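Local coordinates for protein CalS13 (Micromonospora echinospora, PDB 4ZAS) that probably acts as a pyridoxal-phosphate-dependent sugar aminotransferase, working on a dTDP-linked keto-deoxysugar in natural product biosynthesis, at residues P58-Y63 against V76-C81; E117-P122 against V159-L164; R179-A182 against R186-L189. All blocks are in the same frame, centred on the assembly; numbering follows the deposited sequence.

Overall arrangement
All three contacts involve the mixed sheet of the aminotransferase domain or its flanking helices. Interaction 1 packs helix 58-71 on the edge strand 76-79. Interaction 2 sets the segment ahead of helix 121-125 against strand 155-161, and interaction 3 closes the turn that leads from helix 170-180 into strand 189-193. Centres of interactions 1 and 2 lie about 21 Å apart, as do those of 2 and 3, while 1 and 3 are about 31 Å apart. Interaction 2 is nearest the middle of the chain, with the side chain of Thr-119 about 8 Å from bound dTDP-4-keto-6-deoxyglucose. Interactions 1 and 2 also adjoin the second subunit, whereas interaction 3 is far from the annotated sites.

Interaction 1: P58-Y63 against V76-C81; sequences PTVAEY and VVSVNC
Ser-78 is where strand 76-79 meets the first turns of helix 58-71, and it touches both Val-60 and Tyr-63. Ahead of it on the strand, Val-77 pairs through its backbone with Val-232 of the neighbouring strand. Ser-78 then points its side chain to the helix. Its small size lets the backbones come close, with the CA atoms of Val-60 and Ser-78 7.5 Å apart. With a chi1 of 64°, OG of Ser-78 sits between its own backbone N and carbonyl carbon. There it meets a methyl of the helix, CG1 of Val-60, at 3.2 Å. That methyl is placed by a chi1 of 163°, which swings it opposite the backbone N. The hydroxyl is not left to the hydrocarbon, because Glu-64, one turn on from Val-60, hydrogen-bonds it through OE2. Tyr-63 arrives edge-on, its CE2 4.4 Å from CB of Ser-78, with the serine carbon near the plane of the ring. Valine and the flat tyrosine thus supply the apolar cover, and the glutamate serves the buried hydroxyl. Farther on, Val-79 pairs through its backbone with Gly-230, and Cys-81 N-caps the helix that follows, while on the helix side the carboxylate of Glu-275 accepts hydrogen bonds from the N atoms of Thr-59 and Val-60. Strand 76-79 lies at the edge of the mixed sheet beside 230-233, which alone runs against the other six strands; with the strand order 1-7-6-5-4-2-3, this is the hallmark of the large domain of fold-type I pyridoxal-phosphate enzymes.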
loop_
_atom_site.group_PDB
_atom_site.type_symbol
_atom_site.label_atom_id
_atom_site.label_comp_id
_atom_site.label_asym_id
_atom_site.label_seq_id
_atom_site.Cartn_x
_atom_site.Cartn_y
_atom_site.Cartn_z
ATOM N N PRO A 58 -11.992 -14.173 6.386
ATOM C CA PRO A 58 -12.317 -14.092 7.819
ATOM C C PRO A 58 -11.095 -14.017 8.756
ATOM O O PRO A 58 -11.236 -13.522 9.872
ATOM C CB PRO A 58 -13.094 -15.385 8.071
ATOM C CG PRO A 58 -12.548 -16.343 7.051
ATOM C CD PRO A 58 -12.243 -15.514 5.827
ATOM N N THR A 59 -9.926 -14.463 8.309
ATOM C CA THR A 59 -8.747 -14.456 9.162
ATOM C C THR A 59 -8.376 -13.040 9.582
ATOM O O THR A 59 -8.134 -12.785 10.757
ATOM C CB THR A 59 -7.542 -15.109 8.455
ATOM O OG1 THR A 59 -7.806 -16.501 8.264
ATOM C CG2 THR A 59 -6.288 -14.969 9.296
ATOM N N VAL A 60 -8.379 -12.112 8.636
ATOM C CA VAL A 60 -8.108 -10.711 8.948
ATOM C C VAL A 60 -9.126 -10.147 9.940
ATOM O O VAL A 60 -8.770 -9.401 10.850
ATOM C CB VAL A 60 -8.084 -9.879 7.670
ATOM C CG1 VAL A 60 -8.218 -8.436 7.998
ATOM C CG2 VAL A 60 -6.792 -10.157 6.885
ATOM N N ALA A 61 -10.397 -10.492 9.761
ATOM C CA ALA A 61 -11.429 -10.061 10.700
ATOM C C ALA A 61 -11.182 -10.644 12.093
ATOM O O ALA A 61 -11.391 -9.965 13.086
ATOM C CB ALA A 61 -12.808 -10.446 10.202
ATOM N N GLU A 62 -10.754 -11.906 12.155
ATOM C CA GLU A 62 -10.468 -12.570 13.433
ATOM C C GLU A 62 -9.315 -11.862 14.140
ATOM O O GLU A 62 -9.318 -11.716 15.360
ATOM C CB GLU A 62 -10.116 -14.051 13.244
ATOM C CG GLU A 62 -9.802 -14.736 14.563
ATOM C CD GLU A 62 -9.309 -16.174 14.434
ATOM O OE1 GLU A 62 -9.308 -16.738 13.323
ATOM O OE2 GLU A 62 -8.917 -16.747 15.474
ATOM N N TYR A 63 -8.316 -11.463 13.364
ATOM C CA TYR A 63 -7.195 -10.691 13.868
ATOM C C TYR A 63 -7.626 -9.305 14.389
ATOM O O TYR A 63 -7.299 -8.928 15.513
ATOM C CB TYR A 63 -6.141 -10.580 12.766
ATOM C CG TYR A 63 -5.065 -9.538 12.970
ATOM C CD1 TYR A 63 -4.107 -9.667 13.980
ATOM C CD2 TYR A 63 -4.953 -8.460 12.093
ATOM C CE1 TYR A 63 -3.099 -8.734 14.133
ATOM C CE2 TYR A 63 -3.947 -7.514 12.251
ATOM C CZ TYR A 63 -3.020 -7.662 13.269
ATOM O OH TYR A 63 -2.029 -6.712 13.421
ATOM N N VAL A 76 -11.231 -1.455 15.087
ATOM C CA VAL A 76 -9.921 -1.685 14.508
ATOM C C VAL A 76 -10.038 -1.962 13.012
ATOM O O VAL A 76 -10.773 -2.854 12.583
ATOM C CB VAL A 76 -9.211 -2.851 15.215
ATOM C CG1 VAL A 76 -7.829 -3.098 14.581
ATOM C CG2 VAL A 76 -9.067 -2.554 16.694
ATOM N N VAL A 77 -9.329 -1.175 12.220
ATOM C CA VAL A 77 -9.293 -1.374 10.789
ATOM C C VAL A 77 -7.882 -1.741 10.358
ATOM O O VAL A 77 -7.006 -0.877 10.336
ATOM C CB VAL A 77 -9.783 -0.109 10.048
ATOM C CG1 VAL A 77 -9.701 -0.298 8.534
ATOM C CG2 VAL A 77 -11.199 0.236 10.479
ATOM N N SER A 78 -7.646 -3.001 10.003
ATOM C CA SER A 78 -6.314 -3.411 9.540
ATOM C C SER A 78 -5.988 -2.756 8.178
ATOM O O SER A 78 -6.900 -2.387 7.406
ATOM C CB SER A 78 -6.216 -4.940 9.442
ATOM O OG SER A 78 -7.118 -5.469 8.461
ATOM N N VAL A 79 -4.692 -2.550 7.918
ATOM C CA VAL A 79 -4.220 -1.960 6.657
ATOM C C VAL A 79 -2.898 -2.632 6.285
ATOM O O VAL A 79 -2.326 -3.339 7.103
ATOM C CB VAL A 79 -4.050 -0.429 6.747
ATOM C CG1 VAL A 79 -5.396 0.323 6.631
ATOM C CG2 VAL A 79 -3.282 -0.056 8.024
ATOM N N ASN A 80 -2.404 -2.404 5.065
ATOM C CA ASN A 80 -1.267 -3.187 4.575
ATOM C C ASN A 80 0.096 -2.630 5.041
ATOM O O ASN A 80 1.130 -3.210 4.718
ATOM C CB ASN A 80 -1.312 -3.369 3.027
ATOM C CG ASN A 80 -1.321 -2.056 2.243
ATOM O OD1 ASN A 80 -1.246 -0.960 2.797
ATOM N ND2 ASN A 80 -1.382 -2.182 0.918
ATOM N N CYS A 81 0.080 -1.500 5.751
ATOM C CA CYS A 81 1.237 -0.973 6.507
ATOM C C CYS A 81 0.827 0.238 7.346
ATOM O O CYS A 81 -0.248 0.807 7.142
ATOM C CB CYS A 81 2.410 -0.582 5.595
ATOM S SG CYS A 81 2.076 0.651 4.355
#

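Interaction 2: E117-P122 against V159-L164; sequences EGTNWP and VVVHWL
OG1 of Thr-119 is gripped by two hydrogen bonds, to OD2 of Asp-193 and to the hydroxyl of Thr-115, and also lies 4.0 Å from CG2 of Val-161. Threonine suits this buried place because its other branch is a methyl. A chi1 of -62° turns OG1 to the polar partners and sets CG2 opposite the backbone N, facing strand 155-161. That methyl meets CG2 of Val-161 tip to tip at 3.6 Å. The side chains of Thr-119 and Val-159 run past one another in opposite senses, CG2 of Thr-119 lying 3.9 Å from CG1 of Val-159. Val-159 and Val-161 are two apart on the strand and present the same face to the threonine, whereas Val-160 between them points the other way. The strand is an inner one of the parallel part of the sheet, bonded to Leu-110 on one neighbour and to Val-191 and Asp-193 on another, in the large domain of an aminotransferase of fold type I. Leading into helix 121-125, O of Glu-117 takes two backbone bonds, from N of Asn-120 at 2.9 Å and from N of Trp-121 at 3.1 Å. The side chain of Asn-120 bonds Thr-111 and Asn-356, and Trp-121 NE1 donates to O of Leu-249 of the second subunit.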
loop_
_atom_site.group_PDB
_atom_site.type_symbol
_atom_site.label_atom_id
_atom_site.label_comp_id
_atom_site.label_asym_id
_atom_site.label_seq_id
_atom_site.Cartn_x
_atom_site.Cartn_y
_atom_site.Cartn_z
ATOM N N GLU A 117 10.008 9.024 8.457
ATOM C CA GLU A 117 9.375 9.795 7.381
ATOM C C GLU A 117 7.957 9.303 7.029
ATOM O O GLU A 117 7.120 10.084 6.586
ATOM C CB GLU A 117 10.236 9.777 6.111
ATOM C CG GLU A 117 11.505 10.634 6.178
ATOM C CD GLU A 117 12.729 9.942 6.796
ATOM O OE1 GLU A 117 12.626 8.817 7.336
ATOM O OE2 GLU A 117 13.820 10.530 6.690
ATOM N N GLY A 118 7.669 8.024 7.260
ATOM C CA GLY A 118 6.336 7.498 7.007
ATOM C C GLY A 118 5.263 8.217 7.801
ATOM O O GLY A 118 4.082 8.206 7.458
ATOM N N THR A 119 5.679 8.858 8.881
ATOM C CA THR A 119 4.763 9.653 9.675
ATOM C C THR A 119 4.289 10.866 8.896
ATOM O O THR A 119 3.121 11.209 8.935
ATOM C CB THR A 119 5.427 10.111 10.981
ATOM O OG1 THR A 119 5.787 8.959 11.756
ATOM C CG2 THR A 119 4.480 10.999 11.798
ATOM N N ASN A 120 5.180 11.492 8.147
ATOM C CA ASN A 120 4.891 12.825 7.643
ATOM C C ASN A 120 4.563 12.914 6.140
ATOM O O ASN A 120 3.777 13.769 5.724
ATOM C CB ASN A 120 6.075 13.740 7.956
ATOM C CG ASN A 120 6.237 13.987 9.442
ATOM O OD1 ASN A 120 5.261 14.205 10.152
ATOM N ND2 ASN A 120 7.477 13.948 9.921
ATOM N N TRP A 121 5.134 12.039 5.323
ATOM C CA TRP A 121 4.846 12.121 3.896
ATOM C C TRP A 121 3.373 11.904 3.552
ATOM O O TRP A 121 2.900 12.497 2.588
ATOM C CB TRP A 121 5.710 11.142 3.106
ATOM C CG TRP A 121 7.230 11.389 3.113
ATOM C CD1 TRP A 121 8.174 10.534 2.627
ATOM C CD2 TRP A 121 7.962 12.533 3.620
ATOM N NE1 TRP A 121 9.428 11.057 2.791
ATOM C CE2 TRP A 121 9.331 12.280 3.395
ATOM C CE3 TRP A 121 7.597 13.736 4.243
ATOM C CZ2 TRP A 121 10.335 13.183 3.761
ATOM C CZ3 TRP A 121 8.601 14.635 4.605
ATOM C CH2 TRP A 121 9.948 14.349 4.367
ATOM N N PRO A 122 2.642 11.077 4.326
ATOM C CA PRO A 122 1.188 11.025 4.123
ATOM C C PRO A 122 0.500 12.373 4.276
ATOM O O PRO A 122 -0.579 12.558 3.702
ATOM C CB PRO A 122 0.713 10.065 5.206
ATOM C CG PRO A 122 1.831 9.127 5.353
ATOM C CD PRO A 122 3.093 9.952 5.166
ATOM N N VAL A 159 -0.590 15.685 14.320
ATOM C CA VAL A 159 -0.007 14.342 14.454
ATOM C C VAL A 159 1.073 14.296 15.545
ATOM O O VAL A 159 2.098 14.968 15.428
ATOM C CB VAL A 159 0.606 13.844 13.118
ATOM C CG1 VAL A 159 1.220 12.469 13.312
ATOM C CG2 VAL A 159 -0.434 13.788 12.012
ATOM N N VAL A 160 0.858 13.487 16.578
ATOM C CA VAL A 160 1.886 13.232 17.588
ATOM C C VAL A 160 2.439 11.805 17.450
ATOM O O VAL A 160 1.705 10.853 17.149
ATOM C CB VAL A 160 1.357 13.425 19.021
ATOM C CG1 VAL A 160 0.844 14.853 19.240
ATOM C CG2 VAL A 160 0.281 12.396 19.305
ATOM N N VAL A 161 3.741 11.665 17.666
ATOM C CA VAL A 161 4.382 10.362 17.660
ATOM C C VAL A 161 4.808 9.953 19.056
ATOM O O VAL A 161 5.473 10.722 19.767
ATOM C CB VAL A 161 5.593 10.356 16.739
ATOM C CG1 VAL A 161 6.318 9.016 16.861
ATOM C CG2 VAL A 161 5.185 10.679 15.295
ATOM N N HIS A 162 4.413 8.751 19.463
ATOM C CA HIS A 162 4.927 8.165 20.700
ATOM C C HIS A 162 6.286 7.550 20.411
ATOM O O HIS A 162 6.406 6.333 20.298
ATOM C CB HIS A 162 3.992 7.081 21.223
ATOM C CG HIS A 162 2.577 7.527 21.416
ATOM N ND1 HIS A 162 2.191 8.373 22.436
ATOM C CD2 HIS A 162 1.449 7.231 20.726
ATOM C CE1 HIS A 162 0.885 8.575 22.368
ATOM N NE2 HIS A 162 0.412 7.893 21.341
ATOM N N TRP A 163 7.313 8.379 20.310
ATOM C CA TRP A 163 8.628 7.886 19.930
ATOM C C TRP A 163 9.113 6.778 20.873
ATOM O O TRP A 163 9.001 6.892 22.096
ATOM C CB TRP A 163 9.640 9.034 19.874
ATOM C CG TRP A 163 10.928 8.642 19.230
ATOM C CD1 TRP A 163 12.164 8.603 19.817
ATOM C CD2 TRP A 163 11.111 8.198 17.876
ATOM N NE1 TRP A 163 13.106 8.178 18.905
ATOM C CE2 TRP A 163 12.482 7.922 17.708
ATOM C CE3 TRP A 163 10.247 8.009 16.790
ATOM C CZ2 TRP A 163 13.011 7.471 16.494
ATOM C CZ3 TRP A 163 10.778 7.557 15.584
ATOM C CH2 TRP A 163 12.144 7.297 15.451
ATOM N N LEU A 164 9.560 5.677 20.266
ATOM C CA LEU A 164 10.051 4.470 20.945
ATOM C C LEU A 164 9.003 3.797 21.820
ATOM O O LEU A 164 9.318 2.878 22.565
ATOM C CB LEU A 164 11.281 4.806 21.776
ATOM C CG LEU A 164 12.350 5.466 20.911
ATOM C CD1 LEU A 164 13.509 5.906 21.757
ATOM C CD2 LEU A 164 12.804 4.511 19.801
#

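Interaction 3: R179-A182 against R186-L189; sequences RATA and RRPL
The apolar part of this contact is a meeting of Thr-181 with the ring of Pro-188. CG2 of Thr-181 points at the CD-CG edge of the pyrrolidine ring, 3.5 Å from CD of Pro-188. The same methyl is 3.9 Å from CG of Pro-188. CB of the threonine follows behind, 4.0 Å from CD of Pro-188. Proline fits here because it offers a compact hydrocarbon surface and has no backbone N-H that would need a partner just ahead of the strand.

A looser contact is made to Arg-187, whose CG stands 4.0 Å from OG1 of Thr-181; the two side chains run at a slant to one another. Arg-187 has CG opposite its backbone N, at a chi1 of -164°. Its CG is the atom that touches the threonine, and the extended chain carries NE past it to the helix.

The polar ends find partners on helix 170-180. With chi1 at 69°, the hydroxyl of Thr-181 is hydrogen-bonded to O of Val-177, one turn back in the helix, which satisfies this buried group at the point where the chain leaves helical geometry. NE of Arg-187 forms a salt bridge with OD1 of Asp-178.

Both segments belong to one beta-alpha-beta crossover: strand 155-161, then helix 170-180, then strand 189-193, parallel to and next to the first. Pro-188 packs on Thr-155 and Ile-158 of the first strand, Thr-181 rests on Ile-151, and Leu-189 opens the second strand by backbone hydrogen bonds with Arg-156 and Ile-158.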
loop_
_atom_site.group_PDB
_atom_site.type_symbol
_atom_site.label_atom_id
_atom_site.label_comp_id
_atom_site.label_asym_id
_atom_site.label_seq_id
_atom_site.Cartn_x
_atom_site.Cartn_y
_atom_site.Cartn_z
ATOM N N ARG A 179 -8.217 24.095 24.313
ATOM C CA ARG A 179 -8.078 25.528 24.609
ATOM C C ARG A 179 -7.791 26.348 23.338
ATOM O O ARG A 179 -8.391 27.397 23.125
ATOM C CB ARG A 179 -7.006 25.753 25.684
ATOM C CG ARG A 179 -6.762 27.208 26.069
ATOM C CD ARG A 179 -5.646 27.330 27.108
ATOM N NE ARG A 179 -5.561 28.655 27.727
ATOM C CZ ARG A 179 -6.237 29.034 28.806
ATOM N NH1 ARG A 179 -7.089 28.196 29.380
ATOM N NH2 ARG A 179 -6.079 30.260 29.295
ATOM N N ALA A 180 -6.886 25.862 22.495
ATOM C CA ALA A 180 -6.498 26.575 21.272
ATOM C C ALA A 180 -7.644 26.706 20.258
ATOM O O ALA A 180 -7.706 27.675 19.499
ATOM C CB ALA A 180 -5.300 25.877 20.615
ATOM N N THR A 181 -8.527 25.715 20.213
ATOM C CA THR A 181 -9.557 25.668 19.184
ATOM C C THR A 181 -10.967 25.945 19.724
ATOM O O THR A 181 -11.952 25.471 19.176
ATOM C CB THR A 181 -9.544 24.295 18.486
ATOM O OG1 THR A 181 -10.004 23.282 19.393
ATOM C CG2 THR A 181 -8.141 23.950 18.052
ATOM N N ALA A 182 -11.063 26.783 20.746
ATOM C CA ALA A 182 -12.335 27.048 21.412
ATOM C C ALA A 182 -13.433 27.541 20.465
ATOM O O ALA A 182 -14.517 26.964 20.434
ATOM C CB ALA A 182 -12.133 28.033 22.525
ATOM N N ARG A 186 -14.921 23.849 14.042
ATOM C CA ARG A 186 -14.590 22.428 13.977
ATOM C C ARG A 186 -13.189 22.165 14.528
ATOM O O ARG A 186 -12.205 22.818 14.159
ATOM C CB ARG A 186 -14.734 21.855 12.560
ATOM C CG ARG A 186 -13.726 22.287 11.529
ATOM C CD ARG A 186 -14.010 21.567 10.212
ATOM N NE ARG A 186 -14.061 20.112 10.379
ATOM C CZ ARG A 186 -14.898 19.305 9.725
ATOM N NH1 ARG A 186 -15.783 19.808 8.866
ATOM N NH2 ARG A 186 -14.866 17.993 9.947
ATOM N N ARG A 187 -13.135 21.219 15.457
ATOM C CA ARG A 187 -11.898 20.783 16.083
ATOM C C ARG A 187 -11.010 20.050 15.068
ATOM O O ARG A 187 -11.487 19.192 14.344
ATOM C CB ARG A 187 -12.222 19.872 17.272
ATOM C CG ARG A 187 -11.091 19.628 18.255
ATOM C CD ARG A 187 -11.629 18.803 19.400
ATOM N NE ARG A 187 -10.641 18.486 20.428
ATOM C CZ ARG A 187 -9.772 17.484 20.351
ATOM N NH1 ARG A 187 -8.922 17.270 21.348
ATOM N NH2 ARG A 187 -9.750 16.693 19.281
ATOM N N PRO A 188 -9.721 20.402 15.000
ATOM C CA PRO A 188 -8.855 19.659 14.091
ATOM C C PRO A 188 -8.775 18.205 14.474
ATOM O O PRO A 188 -9.044 17.850 15.628
ATOM C CB PRO A 188 -7.492 20.326 14.269
ATOM C CG PRO A 188 -7.553 20.927 15.620
ATOM C CD PRO A 188 -8.972 21.409 15.763
ATOM N N LEU A 189 -8.436 17.376 13.493
ATOM C CA LEU A 189 -8.285 15.942 13.700
ATOM C C LEU A 189 -7.025 15.651 14.512
ATOM O O LEU A 189 -5.946 16.137 14.177
ATOM C CB LEU A 189 -8.189 15.217 12.358
ATOM C CG LEU A 189 -8.109 13.699 12.443
ATOM C CD1 LEU A 189 -9.428 13.149 12.939
ATOM C CD2 LEU A 189 -7.720 13.075 11.114
#